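Local coordinates for minor fimbrium tip subunit Mfa3 (Porphyromonas gingivalis ATCC 33277, PDB 5NF4), which forms part of the tip of the minor fimbriae, filamentous pili that mediate biofilm formation and adhesion to host cells and other oral bacteria, at residues A[39-49]-A[98-108]; A[68-79]-A[110-119]. One frame throughout, in Å; residues are numbered along the deposited sequence.

Contact 1 of 2, residues A[39-49]-A[98-108]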
loop_
_atom_site.group_PDB
_atom_site.type_symbol
_atom_site.label_atom_id
_atom_site.label_comp_id
_atom_site.label_asym_id
_atom_site.label_seq_id
_atom_site.Cartn_x
_atom_site.Cartn_y
_atom_site.Cartn_z
ATOM N N PRO A 39 -28.191 22.387 -15.022
ATOM C CA PRO A 39 -28.800 21.921 -13.762
ATOM C C PRO A 39 -27.728 21.206 -12.948
ATOM O O PRO A 39 -27.038 20.390 -13.510
ATOM C CB PRO A 39 -29.912 20.966 -14.205
ATOM C CG PRO A 39 -29.749 20.792 -15.688
ATOM C CD PRO A 39 -28.941 21.947 -16.206
ATOM N N ASP A 40 -27.578 21.530 -11.669
ATOM C CA ASP A 40 -26.400 21.079 -10.917
ATOM C C ASP A 40 -26.606 19.836 -10.062
ATOM O O ASP A 40 -27.732 19.332 -9.867
ATOM C CB ASP A 40 -25.925 22.215 -10.025
ATOM C CG ASP A 40 -25.463 23.409 -10.821
ATOM O OD1 ASP A 40 -24.617 23.223 -11.722
ATOM O OD2 ASP A 40 -25.949 24.529 -10.549
ATOM N N VAL A 41 -25.479 19.380 -9.528
ATOM C CA VAL A 41 -25.438 18.335 -8.539
ATOM C C VAL A 41 -24.607 18.823 -7.346
ATOM O O VAL A 41 -23.517 19.365 -7.536
ATOM C CB VAL A 41 -24.781 17.052 -9.094
ATOM C CG1 VAL A 41 -24.988 15.872 -8.127
ATOM C CG2 VAL A 41 -25.313 16.733 -10.482
ATOM N N TYR A 42 -25.125 18.624 -6.143
ATOM C CA TYR A 42 -24.335 18.780 -4.918
ATOM C C TYR A 42 -24.140 17.399 -4.339
ATOM O O TYR A 42 -25.107 16.705 -4.025
ATOM C CB TYR A 42 -25.017 19.692 -3.924
ATOM C CG TYR A 42 -25.200 21.087 -4.450
ATOM C CD1 TYR A 42 -26.244 21.390 -5.307
ATOM C CD2 TYR A 42 -24.313 22.093 -4.109
ATOM C CE1 TYR A 42 -26.398 22.671 -5.800
ATOM C CE2 TYR A 42 -24.455 23.365 -4.601
ATOM C CZ TYR A 42 -25.496 23.651 -5.441
ATOM O OH TYR A 42 -25.619 24.931 -5.912
ATOM N N LEU A 43 -22.872 17.027 -4.199
ATOM C CA LEU A 43 -22.446 15.718 -3.731
ATOM C C LEU A 43 -21.790 15.834 -2.383
ATOM O O LEU A 43 -20.929 16.683 -2.209
ATOM C CB LEU A 43 -21.420 15.085 -4.678
ATOM C CG LEU A 43 -21.824 14.393 -5.953
ATOM C CD1 LEU A 43 -20.591 13.692 -6.512
ATOM C CD2 LEU A 43 -22.935 13.434 -5.668
ATOM N N LEU A 44 -22.171 14.954 -1.467
ATOM C CA LEU A 44 -21.496 14.793 -0.189
ATOM C C LEU A 44 -20.493 13.657 -0.293
ATOM O O LEU A 44 -20.873 12.506 -0.492
ATOM C CB LEU A 44 -22.499 14.513 0.920
ATOM C CG LEU A 44 -21.887 14.493 2.322
ATOM C CD1 LEU A 44 -21.354 15.856 2.696
ATOM C CD2 LEU A 44 -22.911 14.033 3.337
ATOM N N VAL A 45 -19.216 14.002 -0.162
ATOM C CA VAL A 45 -18.124 13.040 -0.321
ATOM C C VAL A 45 -17.674 12.690 1.088
ATOM O O VAL A 45 -17.406 13.589 1.898
ATOM C CB VAL A 45 -16.972 13.626 -1.171
ATOM C CG1 VAL A 45 -15.736 12.698 -1.169
ATOM C CG2 VAL A 45 -17.428 13.840 -2.596
ATOM N N ASN A 46 -17.684 11.397 1.408
ATOM C CA ASN A 46 -17.098 10.902 2.659
ATOM C C ASN A 46 -15.981 9.932 2.347
ATOM O O ASN A 46 -16.222 8.906 1.697
ATOM C CB ASN A 46 -18.135 10.220 3.539
ATOM C CG ASN A 46 -17.701 10.169 4.994
ATOM O OD1 ASN A 46 -16.543 9.894 5.305
ATOM N ND2 ASN A 46 -18.619 10.475 5.889
ATOM N N ALA A 47 -14.775 10.281 2.793
ATOM C CA ALA A 47 -13.548 9.561 2.448
ATOM C C ALA A 47 -12.783 9.182 3.703
ATOM O O ALA A 47 -12.822 9.886 4.712
ATOM C CB ALA A 47 -12.676 10.404 1.539
ATOM N N ARG A 48 -12.087 8.051 3.641
ATOM C CA ARG A 48 -11.413 7.550 4.808
ATOM C C ARG A 48 -10.413 6.498 4.356
ATOM O O ARG A 48 -10.558 5.931 3.272
ATOM C CB ARG A 48 -12.414 6.969 5.799
ATOM C CG ARG A 48 -13.230 5.828 5.262
ATOM C CD ARG A 48 -13.896 5.096 6.404
ATOM N NE ARG A 48 -14.875 4.121 5.938
ATOM C CZ ARG A 48 -14.574 2.912 5.469
ATOM N NH1 ARG A 48 -13.309 2.510 5.385
ATOM N NH2 ARG A 48 -15.548 2.104 5.076
ATOM N N ALA A 49 -9.386 6.259 5.157
ATOM C CA ALA A 49 -8.472 5.199 4.799
ATOM C C ALA A 49 -9.185 3.852 4.961
ATOM O O ALA A 49 -9.970 3.666 5.894
ATOM C CB ALA A 49 -7.211 5.266 5.644
ATOM N N SER A 98 -8.583 10.826 10.137
ATOM C CA SER A 98 -8.534 9.689 9.209
ATOM C C SER A 98 -9.666 9.766 8.203
ATOM O O SER A 98 -9.795 8.905 7.336
ATOM C CB SER A 98 -8.636 8.362 9.957
ATOM O OG SER A 98 -9.957 8.174 10.455
ATOM N N THR A 99 -10.500 10.789 8.343
ATOM C CA THR A 99 -11.683 10.935 7.492
ATOM C C THR A 99 -11.942 12.388 7.111
ATOM O O THR A 99 -11.716 13.295 7.923
ATOM C CB THR A 99 -12.944 10.419 8.193
ATOM O OG1 THR A 99 -13.257 11.302 9.275
ATOM C CG2 THR A 99 -12.752 9.005 8.738
ATOM N N TYR A 100 -12.468 12.581 5.897
ATOM C CA TYR A 100 -12.885 13.886 5.400
ATOM C C TYR A 100 -14.305 13.786 4.909
ATOM O O TYR A 100 -14.670 12.824 4.250
ATOM C CB TYR A 100 -11.966 14.374 4.270
ATOM C CG TYR A 100 -10.631 14.825 4.802
ATOM C CD1 TYR A 100 -10.488 16.059 5.420
ATOM C CD2 TYR A 100 -9.529 13.999 4.740
ATOM C CE1 TYR A 100 -9.270 16.460 5.926
ATOM C CE2 TYR A 100 -8.318 14.386 5.242
ATOM C CZ TYR A 100 -8.187 15.613 5.834
ATOM O OH TYR A 100 -6.961 15.992 6.341
ATOM N N VAL A 101 -15.125 14.756 5.281
ATOM C CA VAL A 101 -16.442 14.850 4.699
ATOM C C VAL A 101 -16.606 16.285 4.188
ATOM O O VAL A 101 -16.345 17.250 4.916
ATOM C CB VAL A 101 -17.521 14.460 5.728
ATOM C CG1 VAL A 101 -17.374 15.268 6.982
ATOM C CG2 VAL A 101 -18.934 14.652 5.144
ATOM N N PHE A 102 -17.015 16.417 2.928
ATOM C CA PHE A 102 -17.181 17.739 2.325
ATOM C C PHE A 102 -18.186 17.703 1.173
ATOM O O PHE A 102 -18.440 16.649 0.598
ATOM C CB PHE A 102 -15.830 18.270 1.824
ATOM C CG PHE A 102 -15.150 17.395 0.805
ATOM C CD1 PHE A 102 -15.410 17.516 -0.563
ATOM C CD2 PHE A 102 -14.212 16.452 1.204
ATOM C CE1 PHE A 102 -14.766 16.710 -1.506
ATOM C CE2 PHE A 102 -13.575 15.648 0.278
ATOM C CZ PHE A 102 -13.833 15.777 -1.085
ATOM N N THR A 103 -18.716 18.866 0.833
ATOM C CA THR A 103 -19.671 18.988 -0.264
ATOM C C THR A 103 -19.020 19.595 -1.509
ATOM O O THR A 103 -18.267 20.539 -1.395
ATOM C CB THR A 103 -20.823 19.830 0.194
ATOM O OG1 THR A 103 -21.400 19.210 1.350
ATOM C CG2 THR A 103 -21.868 19.948 -0.907
ATOM N N VAL A 104 -19.309 19.044 -2.687
ATOM C CA VAL A 104 -18.802 19.573 -3.952
ATOM C C VAL A 104 -19.988 19.819 -4.907
ATOM O O VAL A 104 -20.965 19.071 -4.898
ATOM C CB VAL A 104 -17.788 18.627 -4.627
ATOM C CG1 VAL A 104 -18.449 17.337 -5.062
ATOM C CG2 VAL A 104 -17.159 19.295 -5.824
ATOM N N LYS A 105 -19.891 20.873 -5.707
ATOM C CA LYS A 105 -20.902 21.183 -6.737
ATOM C C LYS A 105 -20.321 20.855 -8.116
ATOM O O LYS A 105 -19.169 21.173 -8.386
ATOM C CB LYS A 105 -21.291 22.646 -6.655
ATOM C CG LYS A 105 -22.270 23.113 -7.716
ATOM C CD LYS A 105 -22.533 24.607 -7.529
ATOM C CE LYS A 105 -22.876 25.295 -8.834
ATOM N NZ LYS A 105 -23.209 26.737 -8.631
ATOM N N LEU A 106 -21.077 20.186 -8.975
ATOM C CA LEU A 106 -20.596 19.893 -10.324
ATOM C C LEU A 106 -21.747 19.618 -11.261
ATOM O O LEU A 106 -22.864 19.472 -10.831
ATOM C CB LEU A 106 -19.615 18.701 -10.349
ATOM C CG LEU A 106 -20.179 17.292 -10.175
ATOM C CD1 LEU A 106 -19.192 16.213 -10.621
ATOM C CD2 LEU A 106 -20.629 17.069 -8.720
ATOM N N LYS A 107 -21.457 19.511 -12.546
ATOM C CA LYS A 107 -22.474 19.155 -13.519
ATOM C C LYS A 107 -22.648 17.643 -13.573
ATOM O O LYS A 107 -21.682 16.892 -13.391
ATOM C CB LYS A 107 -22.096 19.687 -14.899
ATOM C CG LYS A 107 -22.014 21.229 -14.940
ATOM C CD LYS A 107 -23.404 21.858 -14.687
ATOM C CE LYS A 107 -23.418 23.371 -14.880
ATOM N NZ LYS A 107 -24.803 23.923 -14.679
ATOM N N PRO A 108 -23.878 17.189 -13.802
ATOM C CA PRO A 108 -24.129 15.745 -13.910
ATOM C C PRO A 108 -23.539 15.107 -15.146
ATOM O O PRO A 108 -23.192 15.797 -16.098
ATOM C CB PRO A 108 -25.650 15.659 -13.971
ATOM C CG PRO A 108 -26.047 16.946 -14.662
ATOM C CD PRO A 108 -25.077 17.990 -14.139
#
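Val-41 to Arg-48 pair with Thr-99 to Leu-106; the N-to-C directions of strands 41-49 and 99-106 make 154°, close to antiparallel. Four hydrogen-bonded pairs, Val-41 with Leu-106 through Ala-47 with Tyr-100, each exchange two backbone bonds; Leu-43 N to Val-104 O, at 2.9 Å and 174° at the hydrogen, is nearly straight.

Two side-chain pairs show CH-pi geometry. CB of Val-45 sits 4.0 Å from the centroid of the Phe-102 ring, over its face but offset toward the rim; chi1 of 59° sets that ring between its own backbone N and carbonyl carbon, alongside the valine. On the other face of the sheet, extended Lys-105 runs beside Tyr-42, its CG 4.2 Å from the ring centroid.

Charge closes the strand end: Lys-107 NZ forms a salt bridge with Asp-40 OD1 at 3.0 Å, arriving from above the carboxylate plane. Apolar contact continues there, with Val-41 CG2 3.7 Å from Pro-108 CB.

Strand 41-49, all but its last residue within the propeptide, also pairs in parallel with strand 180-205. The Val-45 and Phe-102 face packs on Met-74 of strand 71-78, while His-88 of strand 84-91 stacks on the Phe-102 ring.

Contact 2 of 2, residues A[68-79]-A[110-119]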
loop_
_atom_site.group_PDB
_atom_site.type_symbol
_atom_site.label_atom_id
_atom_site.label_comp_id
_atom_site.label_asym_id
_atom_site.label_seq_id
_atom_site.Cartn_x
_atom_site.Cartn_y
_atom_site.Cartn_z
ATOM N N ARG A 68 -3.623 7.970 9.246
ATOM C CA ARG A 68 -3.862 9.408 9.191
ATOM C C ARG A 68 -3.853 9.899 7.770
ATOM O O ARG A 68 -2.982 9.538 6.984
ATOM C CB ARG A 68 -2.818 10.166 10.007
ATOM C CG ARG A 68 -3.147 10.249 11.480
ATOM C CD ARG A 68 -2.119 11.049 12.255
ATOM N NE ARG A 68 -2.293 10.885 13.700
ATOM C CZ ARG A 68 -1.739 11.666 14.620
ATOM N NH1 ARG A 68 -0.977 12.696 14.265
ATOM N NH2 ARG A 68 -1.966 11.425 15.906
ATOM N N VAL A 69 -4.855 10.712 7.446
ATOM C CA VAL A 69 -4.926 11.357 6.161
ATOM C C VAL A 69 -4.753 12.849 6.402
ATOM O O VAL A 69 -5.690 13.527 6.816
ATOM C CB VAL A 69 -6.264 11.087 5.448
ATOM C CG1 VAL A 69 -6.235 11.695 4.053
ATOM C CG2 VAL A 69 -6.543 9.580 5.381
ATOM N N HIS A 70 -3.558 13.338 6.087
ATOM C CA HIS A 70 -3.146 14.723 6.333
ATOM C C HIS A 70 -3.602 15.687 5.249
ATOM O O HIS A 70 -3.865 16.853 5.514
ATOM C CB HIS A 70 -1.622 14.787 6.432
ATOM C CG HIS A 70 -1.080 14.057 7.616
ATOM N ND1 HIS A 70 -0.697 12.733 7.562
ATOM C CD2 HIS A 70 -0.893 14.457 8.895
ATOM C CE1 HIS A 70 -0.275 12.361 8.758
ATOM N NE2 HIS A 70 -0.390 13.385 9.586
ATOM N N SER A 71 -3.637 15.191 4.028
ATOM C CA SER A 71 -4.175 15.945 2.906
ATOM C C SER A 71 -4.882 15.002 1.969
ATOM O O SER A 71 -4.548 13.828 1.885
ATOM C CB SER A 71 -3.077 16.697 2.160
ATOM O OG SER A 71 -2.232 15.785 1.472
ATOM N N LEU A 72 -5.860 15.527 1.243
ATOM C CA LEU A 72 -6.623 14.736 0.305
ATOM C C LEU A 72 -7.043 15.587 -0.885
ATOM O O LEU A 72 -7.760 16.568 -0.710
ATOM C CB LEU A 72 -7.866 14.157 0.994
ATOM C CG LEU A 72 -8.789 13.337 0.088
ATOM C CD1 LEU A 72 -8.076 12.076 -0.396
ATOM C CD2 LEU A 72 -10.097 13.023 0.798
ATOM N N ALA A 73 -6.605 15.203 -2.072
ATOM C CA ALA A 73 -7.040 15.850 -3.305
ATOM C C ALA A 73 -8.045 14.974 -4.013
ATOM O O ALA A 73 -7.882 13.760 -4.098
ATOM C CB ALA A 73 -5.877 16.134 -4.221
ATOM N N MET A 74 -9.111 15.601 -4.502
ATOM C CA MET A 74 -10.084 14.919 -5.314
ATOM C C MET A 74 -10.103 15.647 -6.644
ATOM O O MET A 74 -10.224 16.879 -6.648
ATOM C CB MET A 74 -11.490 14.953 -4.682
ATOM C CG MET A 74 -12.497 14.156 -5.521
ATOM S SD MET A 74 -14.213 14.378 -4.994
ATOM C CE MET A 74 -14.380 16.095 -5.485
ATOM N N LEU A 75 -9.995 14.902 -7.732
ATOM C CA LEU A 75 -10.087 15.473 -9.079
ATOM C C LEU A 75 -11.083 14.627 -9.879
ATOM O O LEU A 75 -11.031 13.387 -9.883
ATOM C CB LEU A 75 -8.717 15.531 -9.759
ATOM C CG LEU A 75 -7.656 16.393 -9.072
ATOM C CD1 LEU A 75 -6.821 15.521 -8.148
ATOM C CD2 LEU A 75 -6.762 17.137 -10.097
ATOM N N VAL A 76 -11.999 15.320 -10.554
ATOM C CA VAL A 76 -13.134 14.692 -11.220
ATOM C C VAL A 76 -13.125 15.093 -12.689
ATOM O O VAL A 76 -12.930 16.279 -13.026
ATOM C CB VAL A 76 -14.479 15.109 -10.570
ATOM C CG1 VAL A 76 -15.581 14.190 -11.114
ATOM C CG2 VAL A 76 -14.390 15.054 -9.042
ATOM N N PHE A 77 -13.255 14.108 -13.558
ATOM C CA PHE A 77 -13.197 14.334 -14.993
ATOM C C PHE A 77 -14.371 13.727 -15.727
ATOM O O PHE A 77 -14.906 12.708 -15.320
ATOM C CB PHE A 77 -11.904 13.743 -15.582
ATOM C CG PHE A 77 -10.667 14.307 -14.967
ATOM C CD1 PHE A 77 -10.187 13.762 -13.775
ATOM C CD2 PHE A 77 -10.016 15.399 -15.513
ATOM C CE1 PHE A 77 -9.107 14.288 -13.148
ATOM C CE2 PHE A 77 -8.863 15.913 -14.871
ATOM C CZ PHE A 77 -8.426 15.350 -13.711
ATOM N N ASP A 78 -14.754 14.335 -16.839
ATOM C CA ASP A 78 -15.776 13.714 -17.687
ATOM C C ASP A 78 -15.212 12.410 -18.247
ATOM O O ASP A 78 -14.117 12.414 -18.807
ATOM C CB ASP A 78 -16.161 14.654 -18.814
ATOM C CG ASP A 78 -17.351 14.151 -19.616
ATOM O OD1 ASP A 78 -17.151 13.303 -20.504
ATOM O OD2 ASP A 78 -18.485 14.600 -19.355
ATOM N N SER A 79 -15.928 11.297 -18.080
ATOM C CA SER A 79 -15.411 9.988 -18.480
ATOM C C SER A 79 -15.123 9.888 -19.973
ATOM O O SER A 79 -14.225 9.142 -20.364
ATOM C CB SER A 79 -16.392 8.885 -18.072
ATOM O OG SER A 79 -16.639 8.948 -16.680
ATOM N N GLN A 110 -21.272 11.341 -16.699
ATOM C CA GLN A 110 -20.403 10.205 -16.407
ATOM C C GLN A 110 -19.083 10.768 -15.950
ATOM O O GLN A 110 -18.495 11.593 -16.657
ATOM C CB GLN A 110 -20.191 9.320 -17.639
ATOM C CG GLN A 110 -21.483 8.753 -18.192
ATOM C CD GLN A 110 -22.349 8.179 -17.088
ATOM O OE1 GLN A 110 -23.447 8.705 -16.776
ATOM N NE2 GLN A 110 -21.844 7.120 -16.457
ATOM N N ARG A 111 -18.652 10.382 -14.757
ATOM C CA ARG A 111 -17.457 10.993 -14.168
ATOM C C ARG A 111 -16.478 9.973 -13.639
ATOM O O ARG A 111 -16.849 8.935 -13.081
ATOM C CB ARG A 111 -17.854 11.962 -13.033
ATOM C CG ARG A 111 -18.279 13.365 -13.500
ATOM C CD ARG A 111 -19.740 13.455 -13.995
ATOM N NE ARG A 111 -19.984 14.806 -14.455
ATOM C CZ ARG A 111 -19.691 15.249 -15.671
ATOM N NH1 ARG A 111 -19.188 14.441 -16.602
ATOM N NH2 ARG A 111 -19.934 16.503 -15.969
ATOM N N ASP A 112 -15.204 10.285 -13.853
ATOM C CA ASP A 112 -14.097 9.547 -13.260
ATOM C C ASP A 112 -13.550 10.339 -12.058
ATOM O O ASP A 112 -13.182 11.495 -12.210
ATOM C CB ASP A 112 -12.992 9.351 -14.288
ATOM C CG ASP A 112 -13.333 8.352 -15.386
ATOM O OD1 ASP A 112 -14.474 7.863 -15.537
ATOM O OD2 ASP A 112 -12.378 8.007 -16.104
ATOM N N PHE A 113 -13.514 9.721 -10.875
ATOM C CA PHE A 113 -13.111 10.385 -9.632
ATOM C C PHE A 113 -11.723 9.859 -9.253
ATOM O O PHE A 113 -11.524 8.661 -9.228
ATOM C CB PHE A 113 -14.049 10.069 -8.493
ATOM C CG PHE A 113 -15.407 10.734 -8.598
ATOM C CD1 PHE A 113 -16.348 10.315 -9.537
ATOM C CD2 PHE A 113 -15.738 11.746 -7.719
ATOM C CE1 PHE A 113 -17.590 10.928 -9.587
ATOM C CE2 PHE A 113 -16.956 12.355 -7.775
ATOM C CZ PHE A 113 -17.887 11.946 -8.704
ATOM N N PHE A 114 -10.822 10.767 -8.919
ATOM C CA PHE A 114 -9.473 10.400 -8.481
ATOM C C PHE A 114 -9.249 10.999 -7.111
ATOM O O PHE A 114 -9.452 12.187 -6.915
ATOM C CB PHE A 114 -8.384 10.900 -9.440
ATOM C CG PHE A 114 -8.450 10.302 -10.804
ATOM C CD1 PHE A 114 -9.405 10.755 -11.719
ATOM C CD2 PHE A 114 -7.566 9.306 -11.197
ATOM C CE1 PHE A 114 -9.466 10.222 -12.994
ATOM C CE2 PHE A 114 -7.619 8.771 -12.479
ATOM C CZ PHE A 114 -8.608 9.230 -13.383
ATOM N N PHE A 115 -8.759 10.170 -6.183
ATOM C CA PHE A 115 -8.476 10.596 -4.832
ATOM C C PHE A 115 -7.008 10.273 -4.535
ATOM O O PHE A 115 -6.572 9.141 -4.733
ATOM C CB PHE A 115 -9.366 9.898 -3.807
ATOM C CG PHE A 115 -10.822 10.290 -3.906
ATOM C CD1 PHE A 115 -11.677 9.611 -4.754
ATOM C CD2 PHE A 115 -11.303 11.347 -3.168
ATOM C CE1 PHE A 115 -13.007 9.964 -4.845
ATOM C CE2 PHE A 115 -12.645 11.722 -3.241
ATOM C CZ PHE A 115 -13.497 11.033 -4.080
ATOM N N VAL A 116 -6.284 11.284 -4.070
ATOM C CA VAL A 116 -4.845 11.168 -3.765
ATOM C C VAL A 116 -4.600 11.784 -2.387
ATOM O O VAL A 116 -4.897 12.946 -2.176
ATOM C CB VAL A 116 -3.985 11.878 -4.843
ATOM C CG1 VAL A 116 -2.527 11.791 -4.500
ATOM C CG2 VAL A 116 -4.202 11.201 -6.209
ATOM N N ALA A 117 -4.007 11.016 -1.460
ATOM C CA ALA A 117 -3.797 11.482 -0.110
ATOM C C ALA A 117 -2.327 11.462 0.260
ATOM O O ALA A 117 -1.586 10.616 -0.240
ATOM C CB ALA A 117 -4.570 10.635 0.884
ATOM N N ASN A 118 -1.947 12.435 1.085
ATOM C CA ASN A 118 -0.607 12.500 1.664
ATOM C C ASN A 118 0.525 12.591 0.636
ATOM O O ASN A 118 1.636 12.139 0.880
ATOM C CB ASN A 118 -0.407 11.282 2.550
ATOM C CG ASN A 118 -1.331 11.290 3.749
ATOM O OD1 ASN A 118 -1.823 12.351 4.143
ATOM N ND2 ASN A 118 -1.532 10.120 4.367
ATOM N N ILE A 119 0.243 13.203 -0.491
ATOM C CA ILE A 119 1.266 13.480 -1.492
ATOM C C ILE A 119 1.812 14.899 -1.282
ATOM O O ILE A 119 1.061 15.873 -1.233
ATOM C CB ILE A 119 0.674 13.296 -2.911
ATOM C CG1 ILE A 119 0.323 11.820 -3.146
ATOM C CG2 ILE A 119 1.623 13.809 -3.987
ATOM C CD1 ILE A 119 1.496 10.849 -2.995
HETATM O O HOH W 1 -2.524 14.592 -1.289
HETATM O O HOH W 2 -0.554 17.663 0.153
HETATM O O HOH W 3 -21.010 12.937 -19.175
HETATM O O HOH W 4 -19.369 17.322 -18.691
#
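Met-74 and Phe-115 run alongside each other in the same direction, from a non-hydrogen-bonded position of two antiparallel strands. With CG anti to the backbone N (chi1 -177°), the methionine chain runs along the ring, and SD stands 4.4 Å from the Phe-115 centroid in an oblique Met-aromatic contact. The same sulfur meets Phe-113 at the ring edge. Val-76 covers a face of Phe-113 instead: CG1 is 3.9 Å from the centroid and only 6° off the normal, a CH-pi contact over the ring centre.

On the other side of the sheet, the Phe-77 and Phe-114 side chains are set roughly perpendicular, CD1 of the former 3.7 Å from CE1 of the latter.

Polar groups grip both ends. Arg-111, bent at its second torsion (chi2 81°), swings NH1 to Asp-78 OD2 at 2.8 Å; the oxygen lies in the guanidinium plane, although the nitrogen is above the carboxylate plane. NH1 also donates to Gln-110 O, which Ser-79 N reaches from the opposite face. Ser-79 OG donates to Asp-112 OD1 at 2.7 Å. At the far end, the Asn-118 amide bridges the backbone: OD1 accepts from His-70 N on a lone pair at 2.8 Å, and ND2 donates to Arg-68 O at 3.0 Å.

Helices 122-126 and 132-140 cover the Ala-73, Leu-75 and Phe-114 face, while the Met-74 and Phe-115 face packs on Val-45 of strand 41-49, sheet against sheet, consistent with the beta-sandwich domains of the fimbrillin superfamily.

Overall arrangement
From the N terminus the chain lays down strand 41-49, then strand 71-78, and after strand 84-91 returns through 99-106 and 109-117. Contact 1 closes the longer loop, with 48 residues between its segments, and contact 2 closes one of 30. The two cross rather than nest, because strand 71-78 lies inside the first loop whereas strand 109-117 follows its end. Their centres are 11 Å apart. Packing of Ala-47 CB on Leu-72 CD2 (3.7 Å) and of Val-45 CG1 on Phe-115 CE2 (3.8 Å) joins them face to face. A probable hydrogen bond from Tyr-100 OH to Val-69 O, 2.8 Å long, adds a polar tie between the two strand pairs.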